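Local coordinates for malonyl CoA-acyl carrier protein transacylase (PDB 3G87), which probably catalyses the transfer of the malonyl group from malonyl-CoA to holo-acyl carrier protein, giving malonyl-ACP and free CoA, at residues Ala34-Asp37 with Ser43-Ala46; Tyr75-Asp80 with Glu270-Gly275; Ala209-Phe214 with Glu239-Gln244. All blocks are in the same frame, centred on the assembly; numbering follows the deposited sequence.

Contact 1. Residues Ala34-Asp37 with Ser43-Ala46; sequences AQAD and SIRA
Asp37 reaches from the helix 30-40 to the start of the helix 44-50 and takes the first backbone N-H of that helix on its carboxylate. The bond runs from Ile44 N to Asp37 OD1 at 2.8 Å and is nearly straight, with an N-H...O angle of 171°. The donor comes in on the syn side of OD1, but 33° out of the carboxylate plane. Asp37 can make this reach because CG stands anti to its own carbonyl carbon (chi1 -55°), which swings the carboxylate across to the turn.

This is the close-packed part. Asp37 OD1 also lies 3.4 Å from Ser43 CA and 3.3 Å from Ile44 CG2, so one oxygen sits against the backbone bend and a methyl group as well as the N-H. Beside it, Ala36 CB meets Ile44 CG2 at 4.0 Å, and this small apolar patch lies on the buried side. Because it faces the N-terminal end of the helix 44-50, the carboxylate is probably stabilised in its charged form.

The looser side belongs to Ser43, the N-cap residue. Its CB points away from the helix of Asp37, and Ser43 OG accepts a weak bond from Ala46 N at 3.3 Å, while Asp37 OD1 stays 4.3 Å from Ser43 OG. Ser43 thus caps the first turn through Ala46 N, while Asp37 of the preceding helix binds the N-H of Ile44: two successive helices, 30-40 and 44-50, joined by a short link.

Around them, Ala36 also rests on Leu111 of the helix 107-123, where Gln35 touches Phe107 and Glu108, and Ile44 packs on Phe26 of the helix 25-28.

Contact 2. Residues Tyr75-Asp80 with Glu270-Gly275; sequences YAKCED and EFTELG
Lys77 lays its aliphatic chain across Leu274 and reaches Thr272 with CE, where the helix 59-81 packs beside an outer strand of the parallel sheet in the alpha/beta core of this acyltransferase fold. The strand 269-273 lies beside the strand 6-11, and Leu274 follows directly after it.

Apolar packing makes up the whole of the contact. Leu274 CD2 sits 3.8 Å from Lys77 CB and equally close to CG, with CD a little farther at 4.1 Å, so a single methyl is covered by three successive methylenes; Leu274 CD1 only grazes Lys77 CG, at 4.2 Å. The two side chains cross at about a right angle. Lys77 sends CG anti to its backbone N and then bends at chi2 (77°), after which the extended remainder carries CE on to the threonine.

Polar groups look to other partners. Thr272 OG1 bonds to Asn7 OD1 on the neighbouring strand, leaving the methyl of the threonine for the lysine. The ammonium of Lys77 makes a long, weak ion pair with Glu83, just beyond the end of its helix, so charge adds little to what is essentially a greasy contact made by a lysine shaft.

No backbone hydrogen bond joins the two segments. Within the helix, Asp80 N bonds to Ala76 O at 3.0 Å; Thr272 bonds with Thr8 and Met10 of the strand 6-11, and Leu274 with Met10. Leu274 also packs on Phe9 and Phe11.

At the far end of the lysine the meeting is tip to tip, Lys77 CE against Thr272 CG2 at 4.1 Å.

Contact 3. Residues Ala209-Phe214 with Glu239-Gln244; sequences AHLQSF and EGLAQQ
Leu211 has a chi1 of -95°, away from the usual staggered value, and with chi2 extended at 166° its two methyls are spread toward the helix 237-243. On the other side Leu241 holds CG roughly anti to its backbone N (chi1 -161°), which carries its CD2 to one of them.

The packing divides between those two methyls. Leu211 CD1 rests on Ala242 CB at 4.2 Å, and Leu211 CD2 touches Leu241 CD2 at 4.3 Å, so one leucine spans two consecutive residues of the opposing helix. The alanine offers only its methyl, and Leu211 CA and Ala242 CA stand 8.1 Å apart. All three residues are buried, no hydrogen bond crosses, and the separations are those of ordinary van der Waals packing.

A type I beta turn spans Leu211 to Phe214, closed by Phe214 N bonding to Leu211 O at 3.1 Å. The turn folds the phenylalanine back on the helix: Phe214 CE2 lies 3.4 Å above the plane of the His210 ring, displaced toward its rim, while His210 CE1 and Leu211 O sit at the edge of the Phe214 ring.

The contact joins the C-terminal part of the helix 201-211 to the helix 237-243. Gln244, just beyond Ala242, donates from NE2 to Ser92 O, probably in the GxSxG nucleophile elbow of this acyltransferase. Leu211 and Phe214 both lean on Leu113 of the helix 107-123, and Leu241 enters a cluster with Phe96 and Leu99 of the helix 94-101 as well as Phe207 of the helix 201-211.

How the contacts relate
All three contacts belong to one acyltransferase domain, and none touches another: their centres lie 21 to 27 Å apart. Contact 3 is the buried one, made wholly of hydrocarbon between helices. Contacts 1 and 2 are only partly buried, and each brings in a polar or charged residue, though differently: in contact 1 the carboxylate itself bonds across, while in contact 2 the lysine contributes just its methylenes. Contact 2 alone involves a sheet. Contacts 1 and 3 share a neighbour, the helix 107-123, against which both pack; contacts 1 and 2 both border the helix 25-28, and their helices 44-50 and 59-81 are consecutive in the chain.

Contact 1. Residues Ala34-Asp37 with Ser43-Ala46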
loop_
_atom_site.group_PDB
_atom_site.type_symbol
_atom_site.label_atom_id
_atom_site.label_comp_id
_atom_site.label_asym_id
_atom_site.label_seq_id
_atom_site.Cartn_x
_atom_site.Cartn_y
_atom_site.Cartn_z
ATOM N N ALA A 34 -8.487 21.639 -3.978
ATOM C CA ALA A 34 -8.826 22.146 -5.310
ATOM C C ALA A 34 -7.829 21.649 -6.336
ATOM O O ALA A 34 -8.226 21.375 -7.472
ATOM C CB ALA A 34 -8.885 23.672 -5.339
ATOM N N GLN A 35 -6.543 21.549 -5.959
ATOM C CA GLN A 35 -5.567 20.960 -6.866
ATOM C C GLN A 35 -5.936 19.520 -7.215
ATOM O O GLN A 35 -5.724 19.076 -8.343
ATOM C CB GLN A 35 -4.138 20.952 -6.273
ATOM C CG GLN A 35 -3.538 22.307 -6.125
ATOM C CD GLN A 35 -2.186 22.266 -5.432
ATOM O OE1 GLN A 35 -1.687 21.211 -4.984
ATOM N NE2 GLN A 35 -1.570 23.428 -5.355
ATOM N N ALA A 36 -6.447 18.783 -6.234
ATOM C CA ALA A 36 -6.765 17.376 -6.463
ATOM C C ALA A 36 -8.016 17.272 -7.342
ATOM O O ALA A 36 -8.020 16.475 -8.272
ATOM C CB ALA A 36 -6.937 16.597 -5.119
ATOM N N ASP A 37 -9.065 18.070 -7.066
ATOM C CA ASP A 37 -10.238 18.054 -7.969
ATOM C C ASP A 37 -9.832 18.399 -9.395
ATOM O O ASP A 37 -10.372 17.827 -10.337
ATOM C CB ASP A 37 -11.340 19.028 -7.568
ATOM C CG ASP A 37 -11.813 18.846 -6.162
ATOM O OD1 ASP A 37 -11.622 17.726 -5.620
ATOM O OD2 ASP A 37 -12.370 19.853 -5.620
ATOM N N SER A 43 -14.929 15.757 -7.415
ATOM C CA SER A 43 -14.644 16.249 -6.076
ATOM C C SER A 43 -14.055 15.140 -5.221
ATOM O O SER A 43 -14.691 14.123 -5.016
ATOM C CB SER A 43 -15.902 16.787 -5.397
ATOM O OG SER A 43 -15.579 17.324 -4.095
ATOM N N ILE A 44 -12.838 15.336 -4.738
ATOM C CA ILE A 44 -12.198 14.357 -3.907
ATOM C C ILE A 44 -12.904 14.293 -2.542
ATOM O O ILE A 44 -12.979 13.235 -1.897
ATOM C CB ILE A 44 -10.653 14.660 -3.820
ATOM C CG1 ILE A 44 -9.897 13.551 -3.089
ATOM C CG2 ILE A 44 -10.360 15.939 -3.090
ATOM C CD1 ILE A 44 -10.008 12.142 -3.698
ATOM N N ARG A 45 -13.444 15.441 -2.108
ATOM C CA ARG A 45 -14.042 15.525 -0.771
ATOM C C ARG A 45 -15.358 14.773 -0.767
ATOM O O ARG A 45 -15.666 14.083 0.193
ATOM C CB ARG A 45 -14.264 16.991 -0.320
ATOM C CG ARG A 45 -14.826 17.061 1.118
ATOM C CD ARG A 45 -15.427 18.434 1.436
ATOM N NE ARG A 45 -15.814 18.499 2.834
ATOM C CZ ARG A 45 -16.936 18.036 3.342
ATOM N NH1 ARG A 45 -17.858 17.512 2.547
ATOM N NH2 ARG A 45 -17.127 18.125 4.670
ATOM N N ALA A 46 -16.139 14.946 -1.836
ATOM C CA ALA A 46 -17.409 14.262 -1.980
ATOM C C ALA A 46 -17.157 12.748 -1.986
ATOM O O ALA A 46 -17.823 12.010 -1.269
ATOM C CB ALA A 46 -18.091 14.692 -3.257
#

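Contact 2. Residues Tyr75-Asp80 with Glu270-Gly275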
loop_
_atom_site.group_PDB
_atom_site.type_symbol
_atom_site.label_atom_id
_atom_site.label_comp_id
_atom_site.label_asym_id
_atom_site.label_seq_id
_atom_site.Cartn_x
_atom_site.Cartn_y
_atom_site.Cartn_z
ATOM N N TYR A 75 0.398 16.128 6.160
ATOM C CA TYR A 75 0.537 17.576 6.378
ATOM C C TYR A 75 -0.047 18.072 7.705
ATOM O O TYR A 75 0.600 18.855 8.376
ATOM C CB TYR A 75 -0.053 18.375 5.239
ATOM C CG TYR A 75 0.572 18.104 3.876
ATOM C CD1 TYR A 75 1.980 18.158 3.669
ATOM C CD2 TYR A 75 -0.243 17.781 2.795
ATOM C CE1 TYR A 75 2.523 17.902 2.426
ATOM C CE2 TYR A 75 0.310 17.509 1.555
ATOM C CZ TYR A 75 1.666 17.598 1.373
ATOM O OH TYR A 75 2.140 17.355 0.103
ATOM N N ALA A 76 -1.218 17.591 8.112
ATOM C CA ALA A 76 -1.713 17.968 9.437
ATOM C C ALA A 76 -0.698 17.565 10.528
ATOM O O ALA A 76 -0.337 18.343 11.389
ATOM C CB ALA A 76 -3.139 17.345 9.745
ATOM N N LYS A 77 -0.275 16.314 10.498
ATOM C CA LYS A 77 0.680 15.840 11.438
ATOM C C LYS A 77 1.940 16.700 11.453
ATOM O O LYS A 77 2.426 17.039 12.519
ATOM C CB LYS A 77 1.029 14.408 11.108
ATOM C CG LYS A 77 2.110 13.822 12.003
ATOM C CD LYS A 77 1.490 13.476 13.324
ATOM C CE LYS A 77 2.516 12.871 14.231
ATOM N NZ LYS A 77 1.786 12.567 15.504
ATOM N N CYS A 78 2.504 17.055 10.323
ATOM C CA CYS A 78 3.732 17.816 10.311
ATOM C C CYS A 78 3.633 19.165 10.971
ATOM O O CYS A 78 4.438 19.520 11.759
ATOM C CB CYS A 78 4.273 17.963 8.892
ATOM S SG CYS A 78 5.041 16.525 8.221
ATOM N N GLU A 79 2.587 19.877 10.639
ATOM C CA GLU A 79 2.290 21.182 11.180
ATOM C C GLU A 79 1.965 21.205 12.666
ATOM O O GLU A 79 2.408 22.042 13.326
ATOM C CB GLU A 79 1.192 21.868 10.389
ATOM C CG GLU A 79 1.553 22.186 9.021
ATOM C CD GLU A 79 0.416 22.775 8.172
ATOM O OE1 GLU A 79 -0.673 23.094 8.632
ATOM O OE2 GLU A 79 0.630 22.926 6.986
ATOM N N ASP A 80 1.194 20.270 13.149
ATOM C CA ASP A 80 0.703 20.314 14.475
ATOM C C ASP A 80 1.686 19.738 15.457
ATOM O O ASP A 80 1.912 20.287 16.456
ATOM C CB ASP A 80 -0.652 19.635 14.584
ATOM C CG ASP A 80 -1.658 20.177 13.624
ATOM O OD1 ASP A 80 -1.487 21.243 13.098
ATOM O OD2 ASP A 80 -2.620 19.514 13.402
ATOM N N GLU A 270 9.707 3.914 16.747
ATOM C CA GLU A 270 8.239 3.932 16.744
ATOM C C GLU A 270 7.701 4.119 15.308
ATOM O O GLU A 270 8.433 4.559 14.421
ATOM C CB GLU A 270 7.731 5.049 17.651
ATOM C CG GLU A 270 8.174 6.408 17.176
ATOM C CD GLU A 270 7.444 7.555 17.851
ATOM O OE1 GLU A 270 6.228 7.454 18.129
ATOM O OE2 GLU A 270 8.094 8.586 18.070
ATOM N N PHE A 271 6.417 3.832 15.129
ATOM C CA PHE A 271 5.717 3.808 13.843
ATOM C C PHE A 271 4.439 4.628 13.886
ATOM O O PHE A 271 3.499 4.373 14.658
ATOM C CB PHE A 271 5.416 2.359 13.412
ATOM C CG PHE A 271 6.669 1.531 13.220
ATOM C CD1 PHE A 271 7.291 1.445 11.978
ATOM C CD2 PHE A 271 7.250 0.855 14.306
ATOM C CE1 PHE A 271 8.467 0.714 11.856
ATOM C CE2 PHE A 271 8.415 0.151 14.174
ATOM C CZ PHE A 271 9.003 0.076 12.940
ATOM N N THR A 272 4.381 5.642 13.058
ATOM C CA THR A 272 3.237 6.500 13.118
ATOM C C THR A 272 2.440 6.309 11.832
ATOM O O THR A 272 2.940 6.654 10.763
ATOM C CB THR A 272 3.672 7.930 13.235
ATOM O OG1 THR A 272 4.625 8.072 14.317
ATOM C CG2 THR A 272 2.407 8.860 13.432
ATOM N N GLU A 273 1.216 5.785 11.953
ATOM C CA GLU A 273 0.370 5.574 10.812
ATOM C C GLU A 273 -0.296 6.857 10.449
ATOM O O GLU A 273 -1.040 7.456 11.281
ATOM C CB GLU A 273 -0.704 4.513 11.083
ATOM C CG GLU A 273 -1.537 4.101 9.862
ATOM C CD GLU A 273 -2.239 2.756 10.075
ATOM O OE1 GLU A 273 -2.246 2.271 11.237
ATOM O OE2 GLU A 273 -2.779 2.152 9.113
ATOM N N LEU A 274 -0.039 7.296 9.209
ATOM C CA LEU A 274 -0.650 8.533 8.750
ATOM C C LEU A 274 -1.714 8.309 7.641
ATOM O O LEU A 274 -1.397 8.117 6.471
ATOM C CB LEU A 274 0.446 9.506 8.343
ATOM C CG LEU A 274 1.228 9.907 9.604
ATOM C CD1 LEU A 274 2.502 10.695 9.283
ATOM C CD2 LEU A 274 0.359 10.741 10.557
ATOM N N GLY A 275 -2.970 8.331 8.025
ATOM C CA GLY A 275 -4.051 8.111 7.076
ATOM C C GLY A 275 -5.239 7.550 7.809
ATOM O O GLY A 275 -5.190 7.458 9.039
#

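Contact 3. Residues Ala209-Phe214 with Glu239-Gln244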
loop_
_atom_site.group_PDB
_atom_site.type_symbol
_atom_site.label_atom_id
_atom_site.label_comp_id
_atom_site.label_asym_id
_atom_site.label_seq_id
_atom_site.Cartn_x
_atom_site.Cartn_y
_atom_site.Cartn_z
ATOM N N ALA A 209 5.792 3.398 -18.492
ATOM C CA ALA A 209 5.898 4.225 -19.649
ATOM C C ALA A 209 5.428 5.605 -19.309
ATOM O O ALA A 209 5.994 6.540 -19.771
ATOM C CB ALA A 209 5.154 3.665 -20.781
ATOM N N HIS A 210 4.398 5.697 -18.483
ATOM C CA HIS A 210 3.832 6.943 -18.052
ATOM C C HIS A 210 4.852 7.679 -17.185
ATOM O O HIS A 210 4.981 8.856 -17.274
ATOM C CB HIS A 210 2.514 6.657 -17.369
ATOM C CG HIS A 210 1.902 7.800 -16.643
ATOM N ND1 HIS A 210 1.326 8.867 -17.274
ATOM C CD2 HIS A 210 1.705 8.002 -15.336
ATOM C CE1 HIS A 210 0.828 9.688 -16.390
ATOM N NE2 HIS A 210 1.049 9.188 -15.204
ATOM N N LEU A 211 5.594 6.925 -16.396
ATOM C CA LEU A 211 6.564 7.461 -15.478
ATOM C C LEU A 211 7.677 8.208 -16.151
ATOM O O LEU A 211 8.239 9.073 -15.571
ATOM C CB LEU A 211 7.172 6.371 -14.620
ATOM C CG LEU A 211 6.604 6.079 -13.260
ATOM C CD1 LEU A 211 7.103 4.791 -12.758
ATOM C CD2 LEU A 211 6.922 7.181 -12.298
ATOM N N GLN A 212 7.967 7.846 -17.387
ATOM C CA GLN A 212 9.005 8.471 -18.148
ATOM C C GLN A 212 8.764 9.932 -18.436
ATOM O O GLN A 212 9.669 10.626 -18.746
ATOM C CB GLN A 212 9.368 7.656 -19.382
ATOM C CG GLN A 212 10.213 6.434 -19.082
ATOM C CD GLN A 212 10.280 5.419 -20.207
ATOM O OE1 GLN A 212 9.277 5.005 -20.751
ATOM N NE2 GLN A 212 11.472 4.999 -20.546
ATOM N N SER A 213 7.552 10.403 -18.254
ATOM C CA SER A 213 7.242 11.814 -18.356
ATOM C C SER A 213 7.470 12.697 -17.128
ATOM O O SER A 213 7.076 13.827 -17.134
ATOM C CB SER A 213 5.799 12.018 -18.738
ATOM O OG SER A 213 5.476 11.443 -19.931
ATOM N N PHE A 214 8.072 12.165 -16.085
ATOM C CA PHE A 214 8.179 12.796 -14.786
ATOM C C PHE A 214 9.632 12.657 -14.331
ATOM O O PHE A 214 10.309 11.627 -14.580
ATOM C CB PHE A 214 7.194 12.138 -13.775
ATOM C CG PHE A 214 5.717 12.276 -14.168
ATOM C CD1 PHE A 214 5.004 13.447 -13.874
ATOM C CD2 PHE A 214 5.073 11.282 -14.885
ATOM C CE1 PHE A 214 3.658 13.596 -14.275
ATOM C CE2 PHE A 214 3.742 11.416 -15.266
ATOM C CZ PHE A 214 3.035 12.568 -14.962
ATOM N N GLU A 239 12.263 3.034 -11.289
ATOM C CA GLU A 239 12.407 1.599 -11.371
ATOM C C GLU A 239 11.632 0.891 -10.244
ATOM O O GLU A 239 10.819 0.026 -10.498
ATOM C CB GLU A 239 13.883 1.219 -11.371
ATOM C CG GLU A 239 14.169 -0.231 -11.592
ATOM C CD GLU A 239 15.584 -0.652 -11.204
ATOM O OE1 GLU A 239 15.784 -1.360 -10.195
ATOM O OE2 GLU A 239 16.504 -0.278 -11.923
ATOM N N GLY A 240 11.854 1.297 -9.004
ATOM C CA GLY A 240 11.252 0.653 -7.862
ATOM C C GLY A 240 9.781 0.772 -7.849
ATOM O O GLY A 240 9.064 -0.101 -7.456
ATOM N N LEU A 241 9.332 1.892 -8.343
ATOM C CA LEU A 241 7.958 2.246 -8.291
ATOM C C LEU A 241 7.200 1.401 -9.243
ATOM O O LEU A 241 6.137 0.978 -8.966
ATOM C CB LEU A 241 7.823 3.710 -8.627
ATOM C CG LEU A 241 6.525 4.341 -8.193
ATOM C CD1 LEU A 241 6.098 3.804 -6.884
ATOM C CD2 LEU A 241 6.493 5.803 -8.235
ATOM N N ALA A 242 7.786 1.163 -10.397
ATOM C CA ALA A 242 7.128 0.422 -11.450
ATOM C C ALA A 242 7.125 -1.054 -11.143
ATOM O O ALA A 242 6.143 -1.703 -11.234
ATOM C CB ALA A 242 7.773 0.653 -12.679
ATOM N N GLN A 243 8.244 -1.596 -10.779
ATOM C CA GLN A 243 8.302 -2.979 -10.427
ATOM C C GLN A 243 7.326 -3.365 -9.313
ATOM O O GLN A 243 6.855 -4.453 -9.266
ATOM C CB GLN A 243 9.740 -3.319 -10.109
ATOM C CG GLN A 243 10.210 -4.596 -10.711
ATOM C CD GLN A 243 10.182 -4.664 -12.210
ATOM O OE1 GLN A 243 10.572 -3.738 -12.911
ATOM N NE2 GLN A 243 9.768 -5.796 -12.716
ATOM N N GLN A 244 7.013 -2.414 -8.461
ATOM C CA GLN A 244 6.100 -2.591 -7.340
ATOM C C GLN A 244 4.778 -3.285 -7.697
ATOM O O GLN A 244 4.333 -4.136 -7.008
ATOM C CB GLN A 244 5.862 -1.218 -6.692
ATOM C CG GLN A 244 5.412 -1.200 -5.293
ATOM C CD GLN A 244 4.133 -0.438 -5.107
ATOM O OE1 GLN A 244 3.235 -0.585 -5.848
ATOM N NE2 GLN A 244 4.072 0.369 -4.126
#